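Long-range contacts in thioredoxin reductase (Streptomyces clavuligerus, PDB 4NTD), which uses FAD in forming disulfide bonds in natural products, probably that of holomycin, and is related to the NADPH-dependent thioredoxin reductases: residues 170-181 with 249-257; 192-203 with 218-227. All coordinates share one frame; numbering follows the deposited sequence.

Contact 1: 170-181 with 249-257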
loop_
_atom_site.group_PDB
_atom_site.type_symbol
_atom_site.label_atom_id
_atom_site.label_comp_id
_atom_site.label_asym_id
_atom_site.label_seq_id
_atom_site.Cartn_x
_atom_site.Cartn_y
_atom_site.Cartn_z
ATOM N N VAL A 170 -14.671 1.805 20.187
ATOM C CA VAL A 170 -15.442 1.086 21.209
ATOM C C VAL A 170 -14.552 0.573 22.351
ATOM O O VAL A 170 -14.895 -0.399 23.028
ATOM C CB VAL A 170 -16.274 -0.063 20.589
ATOM C CG1 VAL A 170 -17.252 0.496 19.565
ATOM C CG2 VAL A 170 -15.389 -1.129 19.958
ATOM N N SER A 171 -13.427 1.254 22.575
ATOM C CA SER A 171 -12.488 0.900 23.640
ATOM C C SER A 171 -13.188 0.773 24.990
ATOM O O SER A 171 -13.991 1.629 25.358
ATOM C CB SER A 171 -11.383 1.957 23.760
ATOM O OG SER A 171 -10.537 1.965 22.624
ATOM N N ASP A 172 -12.884 -0.308 25.707
ATOM C CA ASP A 172 -13.375 -0.542 27.073
ATOM C C ASP A 172 -14.891 -0.747 27.201
ATOM O O ASP A 172 -15.411 -0.790 28.318
ATOM C CB ASP A 172 -12.930 0.591 28.013
ATOM C CG ASP A 172 -11.432 0.825 27.981
ATOM O OD1 ASP A 172 -10.671 -0.159 28.069
ATOM O OD2 ASP A 172 -11.011 1.996 27.871
ATOM N N GLN A 173 -15.599 -0.887 26.082
ATOM C CA GLN A 173 -17.047 -1.096 26.121
ATOM C C GLN A 173 -17.377 -2.587 26.223
ATOM O O GLN A 173 -16.512 -3.430 25.987
ATOM C CB GLN A 173 -17.716 -0.494 24.886
ATOM C CG GLN A 173 -17.595 1.020 24.804
ATOM C CD GLN A 173 -18.386 1.618 23.655
ATOM O OE1 GLN A 173 -19.327 1.008 23.144
ATOM N NE2 GLN A 173 -18.009 2.826 23.245
ATOM N N PRO A 174 -18.631 -2.919 26.588
ATOM C CA PRO A 174 -19.040 -4.327 26.604
ATOM C C PRO A 174 -19.239 -4.869 25.187
ATOM O O PRO A 174 -20.242 -4.562 24.536
ATOM C CB PRO A 174 -20.360 -4.314 27.398
ATOM C CG PRO A 174 -20.449 -2.963 28.024
ATOM C CD PRO A 174 -19.683 -2.042 27.130
ATOM N N LEU A 175 -18.274 -5.660 24.723
ATOM C CA LEU A 175 -18.271 -6.181 23.357
ATOM C C LEU A 175 -18.717 -7.637 23.328
ATOM O O LEU A 175 -18.405 -8.407 24.236
ATOM C CB LEU A 175 -16.871 -6.080 22.747
ATOM C CG LEU A 175 -16.125 -4.756 22.912
ATOM C CD1 LEU A 175 -14.788 -4.820 22.191
ATOM C CD2 LEU A 175 -16.954 -3.584 22.409
ATOM N N GLY A 176 -19.445 -8.006 22.278
ATOM C CA GLY A 176 -19.839 -9.394 22.056
ATOM C C GLY A 176 -19.295 -9.913 20.739
ATOM O O GLY A 176 -19.025 -9.136 19.822
ATOM N N VAL A 177 -19.120 -11.230 20.657
ATOM C CA VAL A 177 -18.746 -11.904 19.414
ATOM C C VAL A 177 -19.704 -13.069 19.187
ATOM O O VAL A 177 -19.890 -13.894 20.079
ATOM C CB VAL A 177 -17.303 -12.444 19.465
ATOM C CG1 VAL A 177 -16.932 -13.119 18.149
ATOM C CG2 VAL A 177 -16.325 -11.323 19.789
ATOM N N LEU A 178 -20.311 -13.136 18.003
ATOM C CA LEU A 178 -21.218 -14.239 17.676
ATOM C C LEU A 178 -20.439 -15.418 17.104
ATOM O O LEU A 178 -19.582 -15.239 16.239
ATOM C CB LEU A 178 -22.286 -13.798 16.671
ATOM C CG LEU A 178 -23.103 -12.550 17.013
ATOM C CD1 LEU A 178 -24.183 -12.337 15.964
ATOM C CD2 LEU A 178 -23.725 -12.650 18.399
ATOM N N GLY A 179 -20.751 -16.623 17.577
ATOM C CA GLY A 179 -20.080 -17.839 17.111
ATOM C C GLY A 179 -20.667 -18.370 15.816
ATOM O O GLY A 179 -21.150 -19.502 15.764
ATOM N N THR A 180 -20.605 -17.551 14.768
ATOM C CA THR A 180 -21.210 -17.866 13.473
ATOM C C THR A 180 -20.168 -18.240 12.412
ATOM O O THR A 180 -20.517 -18.480 11.253
ATOM C CB THR A 180 -22.031 -16.665 12.963
ATOM O OG1 THR A 180 -21.203 -15.496 12.930
ATOM C CG2 THR A 180 -23.224 -16.407 13.873
ATOM N N SER A 181 -18.899 -18.295 12.817
ATOM C CA SER A 181 -17.786 -18.570 11.910
ATOM C C SER A 181 -16.680 -19.319 12.655
ATOM O O SER A 181 -16.532 -19.144 13.867
ATOM C CB SER A 181 -17.235 -17.251 11.352
ATOM O OG SER A 181 -15.909 -17.393 10.871
ATOM N N ALA A 249 -26.727 -7.947 27.837
ATOM C CA ALA A 249 -26.527 -6.577 27.388
ATOM C C ALA A 249 -25.111 -6.395 26.836
ATOM O O ALA A 249 -24.136 -6.842 27.442
ATOM C CB ALA A 249 -26.794 -5.600 28.523
ATOM N N ARG A 250 -25.031 -5.764 25.667
ATOM C CA ARG A 250 -23.772 -5.423 24.999
ATOM C C ARG A 250 -23.997 -4.098 24.269
ATOM O O ARG A 250 -25.123 -3.797 23.874
ATOM C CB ARG A 250 -23.385 -6.490 23.965
ATOM C CG ARG A 250 -23.033 -7.875 24.500
ATOM C CD ARG A 250 -21.653 -7.938 25.146
ATOM N NE ARG A 250 -21.697 -7.787 26.598
ATOM C CZ ARG A 250 -20.639 -7.845 27.404
ATOM N NH1 ARG A 250 -19.415 -8.042 26.914
ATOM N NH2 ARG A 250 -20.803 -7.699 28.714
ATOM N N SER A 251 -22.941 -3.311 24.084
ATOM C CA SER A 251 -23.040 -2.066 23.310
ATOM C C SER A 251 -22.693 -2.290 21.836
ATOM O O SER A 251 -23.202 -1.588 20.958
ATOM C CB SER A 251 -22.121 -0.993 23.898
ATOM O OG SER A 251 -20.763 -1.289 23.631
ATOM N N THR A 252 -21.818 -3.259 21.579
ATOM C CA THR A 252 -21.312 -3.536 20.237
ATOM C C THR A 252 -21.099 -5.038 20.076
ATOM O O THR A 252 -20.606 -5.697 20.992
ATOM C CB THR A 252 -19.965 -2.819 20.001
ATOM O OG1 THR A 252 -20.044 -1.469 20.476
ATOM C CG2 THR A 252 -19.596 -2.815 18.524
ATOM N N VAL A 253 -21.477 -5.575 18.917
ATOM C CA VAL A 253 -21.299 -6.997 18.625
ATOM C C VAL A 253 -20.486 -7.158 17.342
ATOM O O VAL A 253 -20.691 -6.429 16.371
ATOM C CB VAL A 253 -22.658 -7.727 18.520
ATOM C CG1 VAL A 253 -22.484 -9.151 18.010
ATOM C CG2 VAL A 253 -23.348 -7.746 19.876
ATOM N N PHE A 254 -19.550 -8.104 17.364
ATOM C CA PHE A 254 -18.693 -8.387 16.221
ATOM C C PHE A 254 -18.974 -9.769 15.641
ATOM O O PHE A 254 -19.359 -10.698 16.357
ATOM C CB PHE A 254 -17.216 -8.291 16.619
ATOM C CG PHE A 254 -16.735 -6.883 16.837
ATOM C CD1 PHE A 254 -16.010 -6.222 15.854
ATOM C CD2 PHE A 254 -17.000 -6.220 18.027
ATOM C CE1 PHE A 254 -15.559 -4.927 16.053
ATOM C CE2 PHE A 254 -16.555 -4.925 18.231
ATOM C CZ PHE A 254 -15.834 -4.277 17.244
ATOM N N VAL A 255 -18.783 -9.887 14.331
ATOM C CA VAL A 255 -18.845 -11.166 13.632
ATOM C C VAL A 255 -17.657 -11.275 12.686
ATOM O O VAL A 255 -17.044 -10.265 12.334
ATOM C CB VAL A 255 -20.154 -11.325 12.823
ATOM C CG1 VAL A 255 -21.360 -11.279 13.746
ATOM C CG2 VAL A 255 -20.276 -10.257 11.740
ATOM N N VAL A 256 -17.326 -12.501 12.297
ATOM C CA VAL A 256 -16.412 -12.740 11.190
ATOM C C VAL A 256 -17.267 -13.211 10.017
ATOM O O VAL A 256 -17.695 -14.366 9.986
ATOM C CB VAL A 256 -15.344 -13.800 11.529
ATOM C CG1 VAL A 256 -14.408 -14.007 10.346
ATOM C CG2 VAL A 256 -14.552 -13.382 12.760
ATOM N N PRO A 257 -17.548 -12.312 9.056
ATOM C CA PRO A 257 -18.346 -12.737 7.907
ATOM C C PRO A 257 -17.616 -13.752 7.040
ATOM O O PRO A 257 -16.394 -13.883 7.143
ATOM C CB PRO A 257 -18.541 -11.437 7.106
ATOM C CG PRO A 257 -18.180 -10.325 8.028
ATOM C CD PRO A 257 -17.162 -10.892 8.964
HETATM O O HOH W 1 -18.418 -14.759 13.680
HETATM O O HOH W 2 -20.431 -14.868 10.518
HETATM O O HOH W 3 -16.247 -16.641 8.336
#
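Pro174 CB sits over the centre of one face of the Arg250 guanidinium, 3.5 Å above its plane, while Leu175 O lies at the edge and takes a hydrogen bond from Arg250 NH1 (2.9 Å). The arginine chain folds back at chi2 and chi3, and its NH1 comes down from above the carbonyl plane of Leu175, 51° out of it. The Phe254 ring presents its edge to segment 170-181: Gly176 O lies in the ring plane, and Val170 CG2 approaches CZ to 4.2 Å. Strands 175-178 and 252-254, parallel neighbours in the five-stranded sheet of a Rossmann-like domain, are joined by Gly176 N to Thr252 O, Phe254 N to Gly176 O and Leu178 N to Phe254 O. Glycine suits position 176, where a CB would press against Arg250 CG and Val253 CG2. Ser251 OG donates to a lone pair of Gln173 OE1 in the amide plane (2.8 Å). On the sheet face opposite Phe254, the Leu178 side chain crosses that of Val253 at about a right angle, CG touching CG1 at 3.6 Å. Phe254 and Val256 lie near Cys162 and His161 of the glutathione site. Asp197, salt-bridged to Arg250, probably balances part of its charge.

Contact 2: 192-203 with 218-227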
loop_
_atom_site.group_PDB
_atom_site.type_symbol
_atom_site.label_atom_id
_atom_site.label_comp_id
_atom_site.label_asym_id
_atom_site.label_seq_id
_atom_site.Cartn_x
_atom_site.Cartn_y
_atom_site.Cartn_z
ATOM N N ARG A 192 -10.020 -8.587 22.738
ATOM C CA ARG A 192 -9.565 -8.350 24.116
ATOM C C ARG A 192 -8.444 -7.313 24.208
ATOM O O ARG A 192 -8.181 -6.780 25.286
ATOM C CB ARG A 192 -9.124 -9.655 24.796
ATOM C CG ARG A 192 -10.248 -10.386 25.508
ATOM C CD ARG A 192 -10.675 -9.684 26.793
ATOM N NE ARG A 192 -9.765 -9.923 27.919
ATOM C CZ ARG A 192 -8.874 -9.057 28.411
ATOM N NH1 ARG A 192 -8.710 -7.843 27.888
ATOM N NH2 ARG A 192 -8.125 -9.417 29.448
ATOM N N GLN A 193 -7.783 -7.038 23.086
ATOM C CA GLN A 193 -6.798 -5.963 23.017
ATOM C C GLN A 193 -7.446 -4.570 23.153
ATOM O O GLN A 193 -6.773 -3.613 23.535
ATOM C CB GLN A 193 -5.988 -6.083 21.715
ATOM C CG GLN A 193 -4.934 -5.010 21.482
ATOM C CD GLN A 193 -3.945 -4.868 22.628
ATOM O OE1 GLN A 193 -3.713 -5.808 23.389
ATOM N NE2 GLN A 193 -3.349 -3.687 22.747
ATOM N N TRP A 194 -8.746 -4.467 22.864
ATOM C CA TRP A 194 -9.471 -3.191 22.950
ATOM C C TRP A 194 -10.406 -3.041 24.162
ATOM O O TRP A 194 -10.795 -1.922 24.498
ATOM C CB TRP A 194 -10.271 -2.955 21.666
ATOM C CG TRP A 194 -9.437 -2.516 20.497
ATOM C CD1 TRP A 194 -9.142 -1.232 20.141
ATOM C CD2 TRP A 194 -8.800 -3.358 19.528
ATOM N NE1 TRP A 194 -8.364 -1.221 19.008
ATOM C CE2 TRP A 194 -8.137 -2.513 18.613
ATOM C CE3 TRP A 194 -8.722 -4.744 19.347
ATOM C CZ2 TRP A 194 -7.409 -3.009 17.526
ATOM C CZ3 TRP A 194 -7.994 -5.237 18.269
ATOM C CH2 TRP A 194 -7.347 -4.369 17.373
ATOM N N SER A 195 -10.778 -4.147 24.805
ATOM C CA SER A 195 -11.645 -4.089 25.990
ATOM C C SER A 195 -11.421 -5.290 26.897
ATOM O O SER A 195 -11.105 -6.374 26.414
ATOM C CB SER A 195 -13.118 -4.047 25.572
ATOM O OG SER A 195 -13.973 -3.960 26.701
ATOM N N ASP A 196 -11.596 -5.092 28.206
ATOM C CA ASP A 196 -11.506 -6.220 29.140
ATOM C C ASP A 196 -12.868 -6.884 29.350
ATOM O O ASP A 196 -12.980 -7.845 30.108
ATOM C CB ASP A 196 -10.850 -5.820 30.474
ATOM C CG ASP A 196 -11.666 -4.818 31.267
ATOM O OD1 ASP A 196 -12.783 -4.473 30.835
ATOM O OD2 ASP A 196 -11.179 -4.369 32.326
ATOM N N ASP A 197 -13.888 -6.391 28.642
ATOM C CA ASP A 197 -15.248 -6.930 28.703
ATOM C C ASP A 197 -15.652 -7.438 27.314
ATOM O O ASP A 197 -16.273 -6.717 26.528
ATOM C CB ASP A 197 -16.204 -5.834 29.197
ATOM C CG ASP A 197 -17.601 -6.350 29.517
ATOM O OD1 ASP A 197 -17.905 -7.535 29.264
ATOM O OD2 ASP A 197 -18.406 -5.550 30.035
ATOM N N VAL A 198 -15.271 -8.681 27.024
ATOM C CA VAL A 198 -15.565 -9.332 25.747
ATOM C C VAL A 198 -16.195 -10.694 26.021
ATOM O O VAL A 198 -15.630 -11.498 26.758
ATOM C CB VAL A 198 -14.288 -9.529 24.903
ATOM C CG1 VAL A 198 -14.613 -10.206 23.576
ATOM C CG2 VAL A 198 -13.597 -8.194 24.661
ATOM N N VAL A 199 -17.361 -10.945 25.426
ATOM C CA VAL A 199 -18.079 -12.207 25.596
ATOM C C VAL A 199 -18.249 -12.911 24.251
ATOM O O VAL A 199 -18.607 -12.277 23.256
ATOM C CB VAL A 199 -19.472 -11.963 26.220
ATOM C CG1 VAL A 199 -20.345 -13.208 26.137
ATOM C CG2 VAL A 199 -19.326 -11.511 27.665
ATOM N N LEU A 200 -18.000 -14.219 24.234
ATOM C CA LEU A 200 -18.273 -15.048 23.063
ATOM C C LEU A 200 -19.611 -15.752 23.240
ATOM O O LEU A 200 -19.800 -16.502 24.197
ATOM C CB LEU A 200 -17.167 -16.086 22.849
ATOM C CG LEU A 200 -17.380 -17.100 21.714
ATOM C CD1 LEU A 200 -17.452 -16.408 20.361
ATOM C CD2 LEU A 200 -16.289 -18.157 21.713
ATOM N N PHE A 201 -20.533 -15.502 22.317
ATOM C CA PHE A 201 -21.785 -16.247 22.248
ATOM C C PHE A 201 -21.511 -17.466 21.372
ATOM O O PHE A 201 -21.429 -17.348 20.150
ATOM C CB PHE A 201 -22.895 -15.360 21.683
ATOM C CG PHE A 201 -23.196 -14.165 22.544
ATOM C CD1 PHE A 201 -24.107 -14.259 23.588
ATOM C CD2 PHE A 201 -22.548 -12.953 22.334
ATOM C CE1 PHE A 201 -24.379 -13.167 24.394
ATOM C CE2 PHE A 201 -22.816 -11.858 23.138
ATOM C CZ PHE A 201 -23.733 -11.964 24.170
ATOM N N ARG A 202 -21.354 -18.636 21.990
ATOM C CA ARG A 202 -20.882 -19.820 21.261
ATOM C C ARG A 202 -21.772 -20.206 20.081
ATOM O O ARG A 202 -21.262 -20.624 19.044
ATOM C CB ARG A 202 -20.711 -21.027 22.185
ATOM C CG ARG A 202 -20.056 -22.211 21.484
ATOM C CD ARG A 202 -19.713 -23.339 22.443
ATOM N NE ARG A 202 -20.879 -24.121 22.838
ATOM C CZ ARG A 202 -21.277 -25.232 22.226
ATOM N NH1 ARG A 202 -20.608 -25.694 21.178
ATOM N NH2 ARG A 202 -22.349 -25.880 22.660
ATOM N N HIS A 203 -23.090 -20.080 20.237
ATOM C CA HIS A 203 -24.016 -20.335 19.121
ATOM C C HIS A 203 -23.824 -21.738 18.517
ATOM O O HIS A 203 -23.936 -21.925 17.304
ATOM C CB HIS A 203 -23.825 -19.243 18.052
ATOM C CG HIS A 203 -24.925 -19.174 17.039
ATOM N ND1 HIS A 203 -26.241 -18.987 17.389
ATOM C CD2 HIS A 203 -24.901 -19.237 15.687
ATOM C CE1 HIS A 203 -26.987 -18.951 16.299
ATOM N NE2 HIS A 203 -26.197 -19.099 15.251
ATOM N N ARG A 218 -7.529 -15.575 28.697
ATOM C CA ARG A 218 -7.744 -14.155 28.390
ATOM C C ARG A 218 -9.058 -13.620 28.965
ATOM O O ARG A 218 -9.454 -12.491 28.673
ATOM C CB ARG A 218 -7.672 -13.906 26.878
ATOM C CG ARG A 218 -6.282 -14.069 26.279
ATOM C CD ARG A 218 -5.288 -13.054 26.832
ATOM N NE ARG A 218 -5.494 -11.708 26.292
ATOM C CZ ARG A 218 -5.342 -10.567 26.969
ATOM N NH1 ARG A 218 -5.005 -10.561 28.259
ATOM N NH2 ARG A 218 -5.549 -9.410 26.351
ATOM N N GLN A 219 -9.719 -14.434 29.784
ATOM C CA GLN A 219 -10.894 -14.018 30.544
ATOM C C GLN A 219 -12.013 -13.485 29.638
ATOM O O GLN A 219 -12.542 -12.391 29.839
ATOM C CB GLN A 219 -10.477 -13.044 31.659
ATOM C CG GLN A 219 -9.474 -13.698 32.608
ATOM C CD GLN A 219 -9.040 -12.826 33.774
ATOM O OE1 GLN A 219 -8.811 -11.627 33.617
ATOM N NE2 GLN A 219 -8.899 -13.436 34.952
ATOM N N VAL A 220 -12.345 -14.298 28.636
ATOM C CA VAL A 220 -13.479 -14.080 27.742
ATOM C C VAL A 220 -14.549 -15.110 28.101
ATOM O O VAL A 220 -14.391 -16.292 27.785
ATOM C CB VAL A 220 -13.066 -14.283 26.265
ATOM C CG1 VAL A 220 -14.268 -14.216 25.327
ATOM C CG2 VAL A 220 -12.013 -13.262 25.865
ATOM N N PRO A 221 -15.637 -14.679 28.769
ATOM C CA PRO A 221 -16.704 -15.639 29.047
ATOM C C PRO A 221 -17.321 -16.220 27.778
ATOM O O PRO A 221 -17.422 -15.522 26.766
ATOM C CB PRO A 221 -17.743 -14.809 29.807
ATOM C CG PRO A 221 -16.971 -13.696 30.416
ATOM C CD PRO A 221 -15.876 -13.387 29.438
ATOM N N VAL A 222 -17.713 -17.491 27.836
ATOM C CA VAL A 222 -18.417 -18.134 26.734
ATOM C C VAL A 222 -19.835 -18.445 27.192
ATOM O O VAL A 222 -20.037 -19.252 28.097
ATOM C CB VAL A 222 -17.726 -19.432 26.273
ATOM C CG1 VAL A 222 -18.417 -20.001 25.038
ATOM C CG2 VAL A 222 -16.252 -19.188 25.986
ATOM N N ILE A 223 -20.807 -17.790 26.566
ATOM C CA ILE A 223 -22.210 -17.983 26.902
ATOM C C ILE A 223 -22.817 -18.969 25.907
ATOM O O ILE A 223 -22.720 -18.778 24.693
ATOM C CB ILE A 223 -22.963 -16.637 26.919
ATOM C CG1 ILE A 223 -22.359 -15.746 28.016
ATOM C CG2 ILE A 223 -24.457 -16.851 27.143
ATOM C CD1 ILE A 223 -23.009 -14.393 28.179
ATOM N N GLU A 224 -23.426 -20.030 26.435
ATOM C CA GLU A 224 -24.038 -21.100 25.639
ATOM C C GLU A 224 -25.439 -20.716 25.195
ATOM O O GLU A 224 -26.128 -19.980 25.902
ATOM C CB GLU A 224 -24.151 -22.387 26.466
ATOM C CG GLU A 224 -22.844 -23.124 26.681
ATOM C CD GLU A 224 -22.291 -23.703 25.396
ATOM O OE1 GLU A 224 -23.062 -24.345 24.652
ATOM O OE2 GLU A 224 -21.088 -23.520 25.130
ATOM N N GLY A 225 -25.862 -21.236 24.046
ATOM C CA GLY A 225 -27.227 -21.050 23.559
ATOM C C GLY A 225 -27.298 -20.508 22.146
ATOM O O GLY A 225 -26.409 -19.788 21.697
ATOM N N THR A 226 -28.370 -20.860 21.443
ATOM C CA THR A 226 -28.636 -20.322 20.116
ATOM C C THR A 226 -29.035 -18.848 20.237
ATOM O O THR A 226 -29.944 -18.506 20.987
ATOM C CB THR A 226 -29.760 -21.112 19.411
ATOM O OG1 THR A 226 -29.407 -22.501 19.359
ATOM C CG2 THR A 226 -29.999 -20.598 17.994
ATOM N N VAL A 227 -28.327 -17.986 19.515
ATOM C CA VAL A 227 -28.635 -16.563 19.447
ATOM C C VAL A 227 -29.880 -16.376 18.579
ATOM O O VAL A 227 -29.907 -16.824 17.432
ATOM C CB VAL A 227 -27.454 -15.763 18.851
ATOM C CG1 VAL A 227 -27.830 -14.298 18.655
ATOM C CG2 VAL A 227 -26.221 -15.886 19.739
HETATM O O HOH W 4 -14.231 -10.175 29.337
HETATM O O HOH W 5 -11.389 -9.967 31.081
HETATM O O HOH W 6 -24.401 -18.298 22.437
#
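Leu200 pairs with Val222 and Phe201 with Ile223 in parallel register, through Leu200 N to Pro221 O, Ile223 N to Leu200 O and Arg202 N to Ile223 O, closing the beta-alpha-beta unit around helix 209-217. Arg192 NE donates to Arg218 O (2.7 Å), nearly along the C=O axis. Bends at chi2 and chi3 bring the guanidinium there, where NH1 also reaches Ser195 O. Arg218 NH2 hangs 3.7 Å above one face of this guanidinium, offset toward its rim, the two planes 35° apart. Further back along the side chain, Arg192 CG touches Val220 CG2 at 3.4 Å. An alanine in place of Arg192 is likely to leave the Arg218 carbonyl without this donor and to uncover Val220 CG2. Val199 CG1 meets Ile223 CD1 at 3.6 Å and covers part of a face of the Phe201 ring. His203 ND1 accepts from Val227 N (3.1 Å), nearly in the ring plane. The Arg202-Glu224 salt bridge is doubtful in its very short length, both residues having alternate conformers. Arg192 and Arg218 bring like charges together; the Arg218 carbonyl gripped by Arg192 NE would probably ease the charge of Arg192, and accepting from Val227 is consistent with a His203 ND1 that carries no proton.

From the N terminus, the first of the four segments is 170-181; helix 184-191 leads to 192-203, whose strand 198-201 lies next to 175-178. Helix 209-217 then leads to 218-227, and contact 2 closes this short loop of 14 residues. Only after strands 227-233, 236-242 and 247-249 does 249-257 close contact 1, whose 67-residue loop encloses contact 2 entirely. In the parallel sheet the order is 159-160, 252-254, 175-178, 198-201, 222-223, so contact 1 joins the second strand to the third and contact 2 the fourth to the edge. Gly179 N to Phe201 O and Gln173 O to Ser195 OG bridge them. Asp172 salt-bridges Arg53 of the second subunit, which also gives Trp194 O a weak hydrogen bond.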